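Local coordinates for protein agarase (PDB 6XJ9) that probably hydrolyses the beta-1,4-glycosidic linkages of agarose, acting as a family 50 glycoside hydrolase in a marine bacterium, at residues R119-P124 against N129-K134; G267-G272 against S757-R762; F321-L326 against L389-T394; P478-R483 against F599-A604. All coordinates share one frame; numbering follows the deposited sequence.

Contact 1. Residues R119-P124 against N129-K134; sequences RSVNVP and NTYYAK
Inside the CBM-like domain, the consecutive strands 116-123 and 128-134 run antiparallel without bonding to each other, and Y131 is the main piece between them. Their segments here lie at 169° with axes 9.1 Å apart, too far for backbone pairing. V121 and V123 pair instead with strand 103-111 and N129 with strand 89-97, while strand 169-174 is bonded to both strands and links them. Y131 fills the space in between. Its CG is anti to its own carbonyl carbon (chi1 -57°), which sends the ring along the strand toward the P124 end. Both methyls of V121 press on CD2, with V121 CG1 3.7 Å from Y131 CD2, and the two side chains cross at about a right angle. V123 CG2 lies over one face of the ring, displaced toward its rim, while the carbonyl O of N122 comes within 3.6 Å of Y131 CE2. At the far end the phenol oxygen reaches the proline ring, with Y131 OH 3.4 Å from P124 CD. Branched valines suit this place because they cover an aromatic ring closely from a strand. At the other end a long side chain meets a small one: the extended R119 lays its CD 3.5 Å from A133 CB, and alanine leaves room for it to pass. K134 leads its ammonium away to a salt bridge with D139, and N122 reaches out to the carbonyl of H685. Alternate side chains face across a gap of about two strand spacings, consistent with the interior of the beta-sandwich expected of a CBM-like domain.

Contact 2. Residues G267-G272 against S757-R762; sequences GGWAEG and SMYERR
W269 and Y759 lie antiparallel and offset, so that each CB rests on the other's ring, where the loop before strand 282-286 packs on the C-terminal helix 745-763. W269 CG is anti to the backbone N (chi1 -171°), which lays the indole against the helix. Y759 CB stands 3.5 Å from the centroid of the W269 five-membered ring, 10° off its normal, and W269 CB sits 3.8 Å from the centroid of the Y759 ring. Two CH-pi contacts, more than a ring stack, thus carry the tight half. On the indole's other face lies G272 CA, where a side chain would run into W269; glycine therefore suits the end of this type I turn. The Y759 hydroxyl donates to the G267 carbonyl O at 2.8 Å and also bonds with L301 N of strand 299-305 alongside. A phenylalanine in its place would probably leave that buried carbonyl and the L301 amide without their shared partner. The looser side is wet: one water accepts from W269 NE1 at 3.0 Å, while E760 also forms a salt bridge with K764. The chemistry implies an apolar grip fixed at one end by a buried hydroxyl, with a water at the other bridging the indole N-H and E271 and only weakly linked to E760.

Contact 3. Residues F321-L326 against L389-T394; sequences FDQALL and LEHGET
H391 turns its imidazole toward Q323, which sits on the short 3-10 turn 323-325, comes from the opposite direction and lays its amide over one face of the ring. Amide and ring planes are 29° apart, with Q323 OE1 3.7 Å above the H391 ring plane and over its centre. The glutamine chain bends at chi2, which brings Q323 CD to 3.4 Å from H391 CE1. Though Q323 NE2 and H391 ND1 are close, the angle is too poor for a bond; ND1 pairs with D320, and NE2 with the Y380 hydroxyl. With an alanine here, the glutamine amide would probably lose the flat surface beneath it, and the D320 carboxylate its imidazole mate. At G392 the strand begins, with backbone angles that would jam any side chain against the preceding carbonyl, so glycine fits. Strand 392-395 lies between 315-320 and 378-381 in a four-stranded antiparallel sheet. E393 then extends its chain, CG anti to the backbone N (chi1 174°), past F321, whose ring offers it a buried apolar surface with ring and carboxylate planes 59° apart; E393 CB is 3.9 Å from F321 CE2. The buried carboxylate is well supplied: OE1 takes a salt bridge from R353 and a bond with Y370, and OE2 bonds with T317.

Contact 4. Residues P478-R483 against F599-A604; sequences PEFTVR and FSVVNA
F480 throws its ring out with CG anti to the backbone N (chi1 174°), and V601 does the same with its CG1 (chi1 165°), so the CE2 corner of the phenyl and one methyl converge between two helices. F480 CE2 stops 3.6 Å from V601 CG1, approached obliquely, and 3.9 Å from V601 CB. Beside it T481 turns its hydroxyl toward the valine: T481 OG1 is 3.4 Å from V601 CG2 and 3.6 Å from V601 CG1. V601 is thus straddled, one methyl shared between ring and hydroxyl and the other touching the hydroxyl alone. These are van der Waals contacts. Of the two segments, the CA atoms of T481 and V601 are nearest, 6.1 Å apart, an approach that short branched side chains permit. Phenylalanine suits its site because its reach carries it off the helix toward the interior, whereas threonine, at the more open margin, can keep a polar atom. This is helix-helix packing in what is probably the catalytic (beta/alpha)8-type barrel region of a family 50 enzyme. Farther in, F480 meets F459 edge-to-face and also touches I455 and V475. V602, one residue on from V601, rests on I455 and on Y615 of strand 614-615, so helices 478-495 and 584-609 lie against the same loop, and F599 carries the second of them onto helix 627-634.

Contacts 1, 2 and 4 are buried, whereas contact 3 is only partly so. None shares a strand or helix with another, and their nearest atoms are about 20 Å or more apart. Contact 1 joins two strands of the CBM-like domain; contact 2 ties a loop to the C-terminal helix; contact 3 sets a loop against a strand; contact 4 pairs two helices. Chemistry follows place: contact 1 packs around a tyrosine ring, contact 4 around a valine met by a phenyl and a threonine hydroxyl, contact 2 adds a buried hydroxyl bond and a water, and contact 3 brings polar groups against rings, their bonds going to residues outside. Contacts 2 and 3 lie on opposite sides of the chain's centre.

Contact 1. Residues R119-P124 against N129-K134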
loop_
_atom_site.group_PDB
_atom_site.type_symbol
_atom_site.label_atom_id
_atom_site.label_comp_id
_atom_site.label_asym_id
_atom_site.label_seq_id
_atom_site.Cartn_x
_atom_site.Cartn_y
_atom_site.Cartn_z
ATOM N N ARG A 119 15.277 22.354 6.483
ATOM C CA ARG A 119 13.954 21.896 6.070
ATOM C C ARG A 119 14.098 20.497 5.460
ATOM O O ARG A 119 15.215 20.074 5.174
ATOM C CB ARG A 119 13.327 22.887 5.084
ATOM C CG ARG A 119 13.047 24.272 5.660
ATOM C CD ARG A 119 12.864 25.329 4.586
ATOM N NE ARG A 119 12.429 26.605 5.151
ATOM C CZ ARG A 119 13.213 27.654 5.403
ATOM N NH1 ARG A 119 14.514 27.610 5.151
ATOM N NH2 ARG A 119 12.688 28.746 5.923
ATOM N N SER A 120 12.983 19.763 5.299
ATOM C CA SER A 120 13.012 18.403 4.775
ATOM C C SER A 120 11.713 18.070 4.040
ATOM O O SER A 120 10.646 18.554 4.399
ATOM C CB SER A 120 13.284 17.397 5.875
ATOM O OG SER A 120 13.454 16.093 5.330
ATOM N N VAL A 121 11.803 17.213 3.021
ATOM C CA VAL A 121 10.614 16.734 2.330
ATOM C C VAL A 121 10.917 15.379 1.694
ATOM O O VAL A 121 12.072 15.065 1.415
ATOM C CB VAL A 121 10.103 17.759 1.296
ATOM C CG1 VAL A 121 10.997 17.835 0.067
ATOM C CG2 VAL A 121 8.667 17.472 0.882
ATOM N N ASN A 122 9.869 14.581 1.464
ATOM C CA ASN A 122 10.023 13.350 0.711
ATOM C C ASN A 122 9.762 13.628 -0.769
ATOM O O ASN A 122 8.802 14.311 -1.096
ATOM C CB ASN A 122 9.133 12.227 1.255
ATOM C CG ASN A 122 9.354 10.916 0.521
ATOM O OD1 ASN A 122 8.875 10.734 -0.596
ATOM N ND2 ASN A 122 10.074 9.992 1.136
ATOM N N VAL A 123 10.628 13.085 -1.639
ATOM C CA VAL A 123 10.466 13.107 -3.088
ATOM C C VAL A 123 10.176 11.683 -3.552
ATOM O O VAL A 123 11.099 10.882 -3.702
ATOM C CB VAL A 123 11.709 13.658 -3.824
ATOM C CG1 VAL A 123 11.501 13.745 -5.334
ATOM C CG2 VAL A 123 12.205 14.979 -3.261
ATOM N N PRO A 124 8.894 11.360 -3.854
ATOM C CA PRO A 124 8.506 10.039 -4.345
ATOM C C PRO A 124 9.231 9.682 -5.642
ATOM O O PRO A 124 9.641 10.561 -6.390
ATOM C CB PRO A 124 7.007 10.173 -4.668
ATOM C CG PRO A 124 6.543 11.399 -3.905
ATOM C CD PRO A 124 7.757 12.289 -3.755
ATOM N N ASN A 129 7.764 17.394 -9.683
ATOM C CA ASN A 129 6.855 18.154 -8.847
ATOM C C ASN A 129 7.617 19.360 -8.316
ATOM O O ASN A 129 8.848 19.374 -8.347
ATOM C CB ASN A 129 6.300 17.282 -7.716
ATOM C CG ASN A 129 5.428 16.171 -8.253
ATOM O OD1 ASN A 129 4.263 16.398 -8.578
ATOM N ND2 ASN A 129 5.989 14.980 -8.387
ATOM N N THR A 130 6.879 20.357 -7.824
ATOM C CA THR A 130 7.506 21.530 -7.238
ATOM C C THR A 130 7.455 21.431 -5.716
ATOM O O THR A 130 6.410 21.140 -5.132
ATOM C CB THR A 130 6.962 22.836 -7.835
ATOM O OG1 THR A 130 7.405 22.882 -9.192
ATOM C CG2 THR A 130 7.487 24.069 -7.135
ATOM N N TYR A 131 8.622 21.661 -5.107
ATOM C CA TYR A 131 8.824 21.683 -3.669
ATOM C C TYR A 131 9.286 23.082 -3.293
ATOM O O TYR A 131 10.240 23.595 -3.877
ATOM C CB TYR A 131 9.848 20.617 -3.273
ATOM C CG TYR A 131 9.430 19.241 -3.717
ATOM C CD1 TYR A 131 9.626 18.815 -5.026
ATOM C CD2 TYR A 131 8.778 18.386 -2.840
ATOM C CE1 TYR A 131 9.205 17.560 -5.444
ATOM C CE2 TYR A 131 8.350 17.133 -3.244
ATOM C CZ TYR A 131 8.572 16.715 -4.545
ATOM O OH TYR A 131 8.144 15.474 -4.919
ATOM N N TYR A 132 8.587 23.710 -2.345
ATOM C CA TYR A 132 8.887 25.104 -2.064
ATOM C C TYR A 132 9.079 25.328 -0.567
ATOM O O TYR A 132 8.559 24.586 0.268
ATOM C CB TYR A 132 7.825 26.009 -2.692
ATOM C CG TYR A 132 6.475 25.894 -2.036
ATOM C CD1 TYR A 132 6.203 26.554 -0.843
ATOM C CD2 TYR A 132 5.469 25.125 -2.601
ATOM C CE1 TYR A 132 4.969 26.448 -0.223
ATOM C CE2 TYR A 132 4.225 25.017 -1.994
ATOM C CZ TYR A 132 3.980 25.680 -0.803
ATOM O OH TYR A 132 2.763 25.585 -0.190
ATOM N N ALA A 133 9.860 26.359 -0.249
ATOM C CA ALA A 133 10.091 26.800 1.110
ATOM C C ALA A 133 9.963 28.320 1.145
ATOM O O ALA A 133 10.725 29.011 0.473
ATOM C CB ALA A 133 11.469 26.349 1.537
ATOM N N LYS A 134 8.978 28.825 1.898
ATOM C CA LYS A 134 8.759 30.258 2.039
ATOM C C LYS A 134 9.928 30.848 2.819
ATOM O O LYS A 134 10.283 30.338 3.877
ATOM C CB LYS A 134 7.463 30.555 2.805
ATOM C CG LYS A 134 6.156 30.316 2.056
ATOM C CD LYS A 134 4.930 30.395 2.959
ATOM C CE LYS A 134 4.920 29.349 4.050
ATOM N NZ LYS A 134 3.553 28.930 4.443
#

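Contact 2. Residues G267-G272 against S757-R762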
loop_
_atom_site.group_PDB
_atom_site.type_symbol
_atom_site.label_atom_id
_atom_site.label_comp_id
_atom_site.label_asym_id
_atom_site.label_seq_id
_atom_site.Cartn_x
_atom_site.Cartn_y
_atom_site.Cartn_z
ATOM N N GLY A 267 5.185 -14.727 23.998
ATOM C CA GLY A 267 5.502 -14.166 22.687
ATOM C C GLY A 267 6.875 -14.585 22.145
ATOM O O GLY A 267 7.392 -13.994 21.195
ATOM N N GLY A 268 7.464 -15.633 22.726
ATOM C CA GLY A 268 8.736 -16.118 22.217
ATOM C C GLY A 268 8.589 -17.147 21.094
ATOM O O GLY A 268 7.481 -17.467 20.644
ATOM N N TRP A 269 9.745 -17.667 20.677
ATOM C CA TRP A 269 9.906 -18.543 19.526
ATOM C C TRP A 269 9.609 -19.981 19.944
ATOM O O TRP A 269 10.497 -20.680 20.426
ATOM C CB TRP A 269 11.335 -18.405 18.975
ATOM C CG TRP A 269 11.565 -19.099 17.668
ATOM C CD1 TRP A 269 10.623 -19.442 16.740
ATOM C CD2 TRP A 269 12.834 -19.482 17.112
ATOM N NE1 TRP A 269 11.219 -20.035 15.657
ATOM C CE2 TRP A 269 12.575 -20.069 15.856
ATOM C CE3 TRP A 269 14.159 -19.387 17.552
ATOM C CZ2 TRP A 269 13.589 -20.572 15.045
ATOM C CZ3 TRP A 269 15.163 -19.884 16.751
ATOM C CH2 TRP A 269 14.879 -20.468 15.516
ATOM N N ALA A 270 8.352 -20.401 19.748
ATOM C CA ALA A 270 7.884 -21.699 20.213
ATOM C C ALA A 270 8.634 -22.853 19.543
ATOM O O ALA A 270 8.818 -23.889 20.171
ATOM C CB ALA A 270 6.392 -21.824 20.045
ATOM N N GLU A 271 9.076 -22.680 18.289
ATOM C CA GLU A 271 9.700 -23.782 17.567
ATOM C C GLU A 271 11.221 -23.734 17.667
ATOM O O GLU A 271 11.903 -24.573 17.078
ATOM C CB GLU A 271 9.269 -23.823 16.102
ATOM C CG GLU A 271 7.839 -24.288 15.909
ATOM C CD GLU A 271 7.250 -23.901 14.565
ATOM O OE1 GLU A 271 7.281 -22.696 14.227
ATOM O OE2 GLU A 271 6.767 -24.806 13.854
ATOM N N GLY A 272 11.757 -22.771 18.416
ATOM C CA GLY A 272 13.203 -22.628 18.487
ATOM C C GLY A 272 13.770 -23.312 19.724
ATOM O O GLY A 272 13.059 -24.034 20.407
ATOM N N SER A 757 8.208 -13.348 10.719
ATOM C CA SER A 757 9.427 -13.915 10.173
ATOM C C SER A 757 10.643 -13.637 11.052
ATOM O O SER A 757 11.708 -14.185 10.782
ATOM C CB SER A 757 9.649 -13.457 8.752
ATOM O OG SER A 757 9.819 -12.049 8.719
ATOM N N MET A 758 10.495 -12.835 12.119
ATOM C CA MET A 758 11.684 -12.314 12.790
ATOM C C MET A 758 12.566 -13.412 13.379
ATOM O O MET A 758 13.787 -13.329 13.254
ATOM C CB MET A 758 11.391 -11.262 13.862
ATOM C CG MET A 758 10.530 -11.721 15.020
ATOM S SD MET A 758 10.035 -10.263 15.988
ATOM C CE MET A 758 8.761 -11.004 17.014
ATOM N N TYR A 759 11.968 -14.408 14.048
ATOM C CA TYR A 759 12.775 -15.413 14.727
ATOM C C TYR A 759 13.602 -16.195 13.707
ATOM O O TYR A 759 14.818 -16.331 13.848
ATOM C CB TYR A 759 11.911 -16.281 15.652
ATOM C CG TYR A 759 11.360 -15.532 16.839
ATOM C CD1 TYR A 759 12.212 -14.921 17.748
ATOM C CD2 TYR A 759 9.992 -15.424 17.054
ATOM C CE1 TYR A 759 11.718 -14.211 18.829
ATOM C CE2 TYR A 759 9.487 -14.742 18.153
ATOM C CZ TYR A 759 10.356 -14.140 19.047
ATOM O OH TYR A 759 9.881 -13.430 20.116
ATOM N N GLU A 760 12.922 -16.645 12.648
ATOM C CA GLU A 760 13.521 -17.389 11.552
ATOM C C GLU A 760 14.607 -16.578 10.859
ATOM O O GLU A 760 15.708 -17.076 10.643
ATOM C CB GLU A 760 12.428 -17.746 10.549
ATOM C CG GLU A 760 11.358 -18.612 11.187
ATOM C CD GLU A 760 10.850 -19.729 10.302
ATOM O OE1 GLU A 760 11.117 -20.903 10.636
ATOM O OE2 GLU A 760 10.192 -19.416 9.289
ATOM N N ARG A 761 14.282 -15.334 10.494
ATOM C CA ARG A 761 15.240 -14.479 9.812
ATOM C C ARG A 761 16.490 -14.278 10.670
ATOM O O ARG A 761 17.604 -14.333 10.152
ATOM C CB ARG A 761 14.608 -13.131 9.448
ATOM C CG ARG A 761 15.539 -12.225 8.655
ATOM C CD ARG A 761 14.931 -10.878 8.343
ATOM N NE ARG A 761 15.896 -10.006 7.677
ATOM C CZ ARG A 761 15.761 -9.586 6.427
ATOM N NH1 ARG A 761 14.707 -9.963 5.718
ATOM N NH2 ARG A 761 16.661 -8.777 5.901
ATOM N N ARG A 762 16.317 -14.039 11.977
ATOM C CA ARG A 762 17.466 -13.696 12.802
ATOM C C ARG A 762 18.311 -14.929 13.111
ATOM O O ARG A 762 19.537 -14.843 13.131
ATOM C CB ARG A 762 17.062 -13.017 14.118
ATOM C CG ARG A 762 18.250 -12.600 14.976
ATOM C CD ARG A 762 17.812 -11.792 16.189
ATOM N NE ARG A 762 18.925 -11.321 17.004
ATOM C CZ ARG A 762 19.663 -10.246 16.743
ATOM N NH1 ARG A 762 19.410 -9.514 15.671
ATOM N NH2 ARG A 762 20.658 -9.907 17.549
HETATM O O HOH W 1 9.578 -21.034 13.344
#

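Contact 3. Residues F321-L326 against L389-T394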
loop_
_atom_site.group_PDB
_atom_site.type_symbol
_atom_site.label_atom_id
_atom_site.label_comp_id
_atom_site.label_asym_id
_atom_site.label_seq_id
_atom_site.Cartn_x
_atom_site.Cartn_y
_atom_site.Cartn_z
ATOM N N PHE A 321 -8.228 29.637 32.378
ATOM C CA PHE A 321 -9.001 29.863 33.582
ATOM C C PHE A 321 -8.258 30.859 34.466
ATOM O O PHE A 321 -7.058 31.079 34.298
ATOM C CB PHE A 321 -9.276 28.532 34.294
ATOM C CG PHE A 321 -9.852 27.450 33.413
ATOM C CD1 PHE A 321 -11.202 27.436 33.089
ATOM C CD2 PHE A 321 -9.038 26.461 32.880
ATOM C CE1 PHE A 321 -11.730 26.456 32.261
ATOM C CE2 PHE A 321 -9.569 25.474 32.060
ATOM C CZ PHE A 321 -10.913 25.470 31.754
ATOM N N ASP A 322 -9.003 31.461 35.397
ATOM C CA ASP A 322 -8.426 32.268 36.455
ATOM C C ASP A 322 -7.406 31.407 37.199
ATOM O O ASP A 322 -7.769 30.435 37.865
ATOM C CB ASP A 322 -9.529 32.858 37.338
ATOM C CG ASP A 322 -9.036 33.979 38.235
ATOM O OD1 ASP A 322 -8.081 33.730 39.002
ATOM O OD2 ASP A 322 -9.595 35.096 38.142
ATOM N N GLN A 323 -6.123 31.752 37.029
ATOM C CA GLN A 323 -5.005 30.955 37.510
ATOM C C GLN A 323 -5.102 30.747 39.019
ATOM O O GLN A 323 -4.732 29.688 39.524
ATOM C CB GLN A 323 -3.678 31.616 37.135
ATOM C CG GLN A 323 -3.385 31.581 35.640
ATOM C CD GLN A 323 -3.118 30.176 35.157
ATOM O OE1 GLN A 323 -2.287 29.457 35.708
ATOM N NE2 GLN A 323 -3.835 29.768 34.121
ATOM N N ALA A 324 -5.617 31.762 39.721
ATOM C CA ALA A 324 -5.745 31.731 41.171
ATOM C C ALA A 324 -6.781 30.700 41.615
ATOM O O ALA A 324 -6.785 30.294 42.778
ATOM C CB ALA A 324 -6.089 33.110 41.682
ATOM N N LEU A 325 -7.666 30.290 40.696
ATOM C CA LEU A 325 -8.752 29.384 41.043
ATOM C C LEU A 325 -8.364 27.931 40.764
ATOM O O LEU A 325 -9.129 27.019 41.066
ATOM C CB LEU A 325 -10.032 29.783 40.298
ATOM C CG LEU A 325 -10.621 31.154 40.645
ATOM C CD1 LEU A 325 -11.952 31.368 39.939
ATOM C CD2 LEU A 325 -10.785 31.330 42.151
ATOM N N LEU A 326 -7.180 27.718 40.179
ATOM C CA LEU A 326 -6.644 26.372 40.043
ATOM C C LEU A 326 -6.106 25.931 41.401
ATOM O O LEU A 326 -5.560 26.749 42.138
ATOM C CB LEU A 326 -5.547 26.361 38.972
ATOM C CG LEU A 326 -6.019 26.668 37.550
ATOM C CD1 LEU A 326 -4.878 26.528 36.556
ATOM C CD2 LEU A 326 -7.183 25.772 37.157
ATOM N N LEU A 389 0.432 29.710 24.271
ATOM C CA LEU A 389 0.002 29.548 25.656
ATOM C C LEU A 389 1.086 28.871 26.490
ATOM O O LEU A 389 1.761 27.965 26.013
ATOM C CB LEU A 389 -1.291 28.727 25.693
ATOM C CG LEU A 389 -2.456 29.310 24.897
ATOM C CD1 LEU A 389 -3.592 28.308 24.821
ATOM C CD2 LEU A 389 -2.933 30.617 25.519
ATOM N N GLU A 390 1.208 29.287 27.754
ATOM C CA GLU A 390 2.149 28.663 28.675
ATOM C C GLU A 390 1.435 27.593 29.499
ATOM O O GLU A 390 2.063 26.780 30.174
ATOM C CB GLU A 390 2.836 29.712 29.547
ATOM C CG GLU A 390 3.559 30.777 28.732
ATOM C CD GLU A 390 4.405 31.729 29.559
ATOM O OE1 GLU A 390 3.849 32.392 30.459
ATOM O OE2 GLU A 390 5.623 31.801 29.304
ATOM N N HIS A 391 0.101 27.610 29.417
ATOM C CA HIS A 391 -0.778 26.688 30.109
ATOM C C HIS A 391 -2.182 26.874 29.545
ATOM O O HIS A 391 -2.487 27.901 28.936
ATOM C CB HIS A 391 -0.750 26.953 31.626
ATOM C CG HIS A 391 -0.668 28.402 31.988
ATOM N ND1 HIS A 391 -1.724 29.277 31.799
ATOM C CD2 HIS A 391 0.333 29.136 32.526
ATOM C CE1 HIS A 391 -1.375 30.486 32.201
ATOM N NE2 HIS A 391 -0.114 30.426 32.648
ATOM N N GLY A 392 -3.042 25.880 29.756
ATOM C CA GLY A 392 -4.419 26.039 29.334
ATOM C C GLY A 392 -5.163 24.716 29.239
ATOM O O GLY A 392 -4.597 23.638 29.434
ATOM N N GLU A 393 -6.450 24.856 28.933
ATOM C CA GLU A 393 -7.376 23.767 28.703
ATOM C C GLU A 393 -6.883 22.921 27.538
ATOM O O GLU A 393 -6.332 23.439 26.564
ATOM C CB GLU A 393 -8.737 24.384 28.387
ATOM C CG GLU A 393 -9.787 23.380 27.979
ATOM C CD GLU A 393 -11.102 24.070 27.683
ATOM O OE1 GLU A 393 -11.833 24.354 28.645
ATOM O OE2 GLU A 393 -11.364 24.347 26.492
ATOM N N THR A 394 -7.088 21.604 27.655
ATOM C CA THR A 394 -6.806 20.715 26.542
ATOM C C THR A 394 -8.082 19.951 26.213
ATOM O O THR A 394 -8.993 19.895 27.035
ATOM C CB THR A 394 -5.626 19.788 26.872
ATOM O OG1 THR A 394 -6.104 18.894 27.873
ATOM C CG2 THR A 394 -4.410 20.531 27.392
#

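Contact 4. Residues P478-R483 against F599-A604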
loop_
_atom_site.group_PDB
_atom_site.type_symbol
_atom_site.label_atom_id
_atom_site.label_comp_id
_atom_site.label_asym_id
_atom_site.label_seq_id
_atom_site.Cartn_x
_atom_site.Cartn_y
_atom_site.Cartn_z
ATOM N N PRO A 478 24.236 12.747 47.665
ATOM C CA PRO A 478 23.522 11.629 48.288
ATOM C C PRO A 478 22.023 11.662 48.002
ATOM O O PRO A 478 21.424 10.615 47.804
ATOM C CB PRO A 478 23.854 11.772 49.783
ATOM C CG PRO A 478 25.232 12.414 49.773
ATOM C CD PRO A 478 25.216 13.356 48.582
ATOM N N GLU A 479 21.438 12.865 47.925
ATOM C CA GLU A 479 20.016 12.977 47.634
ATOM C C GLU A 479 19.679 12.343 46.281
ATOM O O GLU A 479 18.548 11.907 46.098
ATOM C CB GLU A 479 19.521 14.425 47.742
ATOM C CG GLU A 479 18.019 14.596 47.511
ATOM C CD GLU A 479 17.067 13.959 48.520
ATOM O OE1 GLU A 479 17.536 13.565 49.621
ATOM O OE2 GLU A 479 15.850 13.847 48.201
ATOM N N PHE A 480 20.633 12.299 45.333
ATOM C CA PHE A 480 20.332 11.687 44.043
ATOM C C PHE A 480 20.051 10.201 44.253
ATOM O O PHE A 480 19.120 9.651 43.679
ATOM C CB PHE A 480 21.414 11.911 42.973
ATOM C CG PHE A 480 21.146 11.140 41.696
ATOM C CD1 PHE A 480 20.158 11.553 40.811
ATOM C CD2 PHE A 480 21.838 9.968 41.396
ATOM C CE1 PHE A 480 19.892 10.845 39.647
ATOM C CE2 PHE A 480 21.566 9.255 40.236
ATOM C CZ PHE A 480 20.592 9.692 39.360
ATOM N N THR A 481 20.848 9.570 45.116
ATOM C CA THR A 481 20.671 8.160 45.429
ATOM C C THR A 481 19.325 7.923 46.114
ATOM O O THR A 481 18.635 6.960 45.787
ATOM C CB THR A 481 21.876 7.627 46.209
ATOM O OG1 THR A 481 22.975 7.713 45.300
ATOM C CG2 THR A 481 21.683 6.207 46.698
ATOM N N VAL A 482 18.956 8.800 47.060
ATOM C CA VAL A 482 17.649 8.711 47.700
ATOM C C VAL A 482 16.558 8.701 46.623
ATOM O O VAL A 482 15.694 7.831 46.624
ATOM C CB VAL A 482 17.434 9.825 48.752
ATOM C CG1 VAL A 482 16.031 9.803 49.344
ATOM C CG2 VAL A 482 18.473 9.792 49.864
ATOM N N ARG A 483 16.627 9.641 45.672
ATOM C CA ARG A 483 15.560 9.827 44.694
ATOM C C ARG A 483 15.555 8.698 43.662
ATOM O O ARG A 483 14.491 8.308 43.177
ATOM C CB ARG A 483 15.653 11.214 44.050
ATOM C CG ARG A 483 15.165 12.353 44.942
ATOM C CD ARG A 483 13.675 12.594 44.767
ATOM N NE ARG A 483 12.795 11.687 45.494
ATOM C CZ ARG A 483 11.657 11.166 45.028
ATOM N NH1 ARG A 483 11.252 11.415 43.795
ATOM N NH2 ARG A 483 10.940 10.366 45.799
ATOM N N PHE A 599 25.007 5.384 36.393
ATOM C CA PHE A 599 24.520 4.042 36.111
ATOM C C PHE A 599 24.654 3.127 37.323
ATOM O O PHE A 599 23.850 2.216 37.486
ATOM C CB PHE A 599 25.145 3.485 34.829
ATOM C CG PHE A 599 24.558 4.133 33.600
ATOM C CD1 PHE A 599 23.285 3.786 33.165
ATOM C CD2 PHE A 599 25.254 5.118 32.906
ATOM C CE1 PHE A 599 22.720 4.403 32.057
ATOM C CE2 PHE A 599 24.691 5.724 31.792
ATOM C CZ PHE A 599 23.422 5.375 31.376
ATOM N N SER A 600 25.677 3.374 38.150
ATOM C CA SER A 600 25.900 2.578 39.343
ATOM C C SER A 600 24.742 2.775 40.317
ATOM O O SER A 600 24.261 1.809 40.903
ATOM C CB SER A 600 27.216 2.954 39.972
ATOM O OG SER A 600 27.412 2.212 41.158
ATOM N N VAL A 601 24.315 4.040 40.476
ATOM C CA VAL A 601 23.227 4.375 41.375
ATOM C C VAL A 601 21.943 3.726 40.858
ATOM O O VAL A 601 21.217 3.079 41.618
ATOM C CB VAL A 601 23.093 5.902 41.575
ATOM C CG1 VAL A 601 21.766 6.278 42.195
ATOM C CG2 VAL A 601 24.235 6.448 42.428
ATOM N N VAL A 602 21.673 3.857 39.557
ATOM C CA VAL A 602 20.399 3.348 39.074
ATOM C C VAL A 602 20.412 1.824 39.163
ATOM O O VAL A 602 19.457 1.200 39.628
ATOM C CB VAL A 602 20.038 3.878 37.675
ATOM C CG1 VAL A 602 18.743 3.247 37.179
ATOM C CG2 VAL A 602 19.925 5.403 37.673
ATOM N N ASN A 603 21.543 1.236 38.777
ATOM C CA ASN A 603 21.712 -0.206 38.837
ATOM C C ASN A 603 21.514 -0.736 40.261
ATOM O O ASN A 603 20.912 -1.796 40.449
ATOM C CB ASN A 603 23.075 -0.617 38.273
ATOM C CG ASN A 603 23.261 -2.113 38.333
ATOM O OD1 ASN A 603 22.548 -2.840 37.652
ATOM N ND2 ASN A 603 24.152 -2.571 39.196
ATOM N N ALA A 604 22.058 -0.029 41.267
ATOM C CA ALA A 604 21.893 -0.492 42.641
ATOM C C ALA A 604 20.436 -0.355 43.084
ATOM O O ALA A 604 19.956 -1.168 43.868
ATOM C CB ALA A 604 22.814 0.234 43.593
#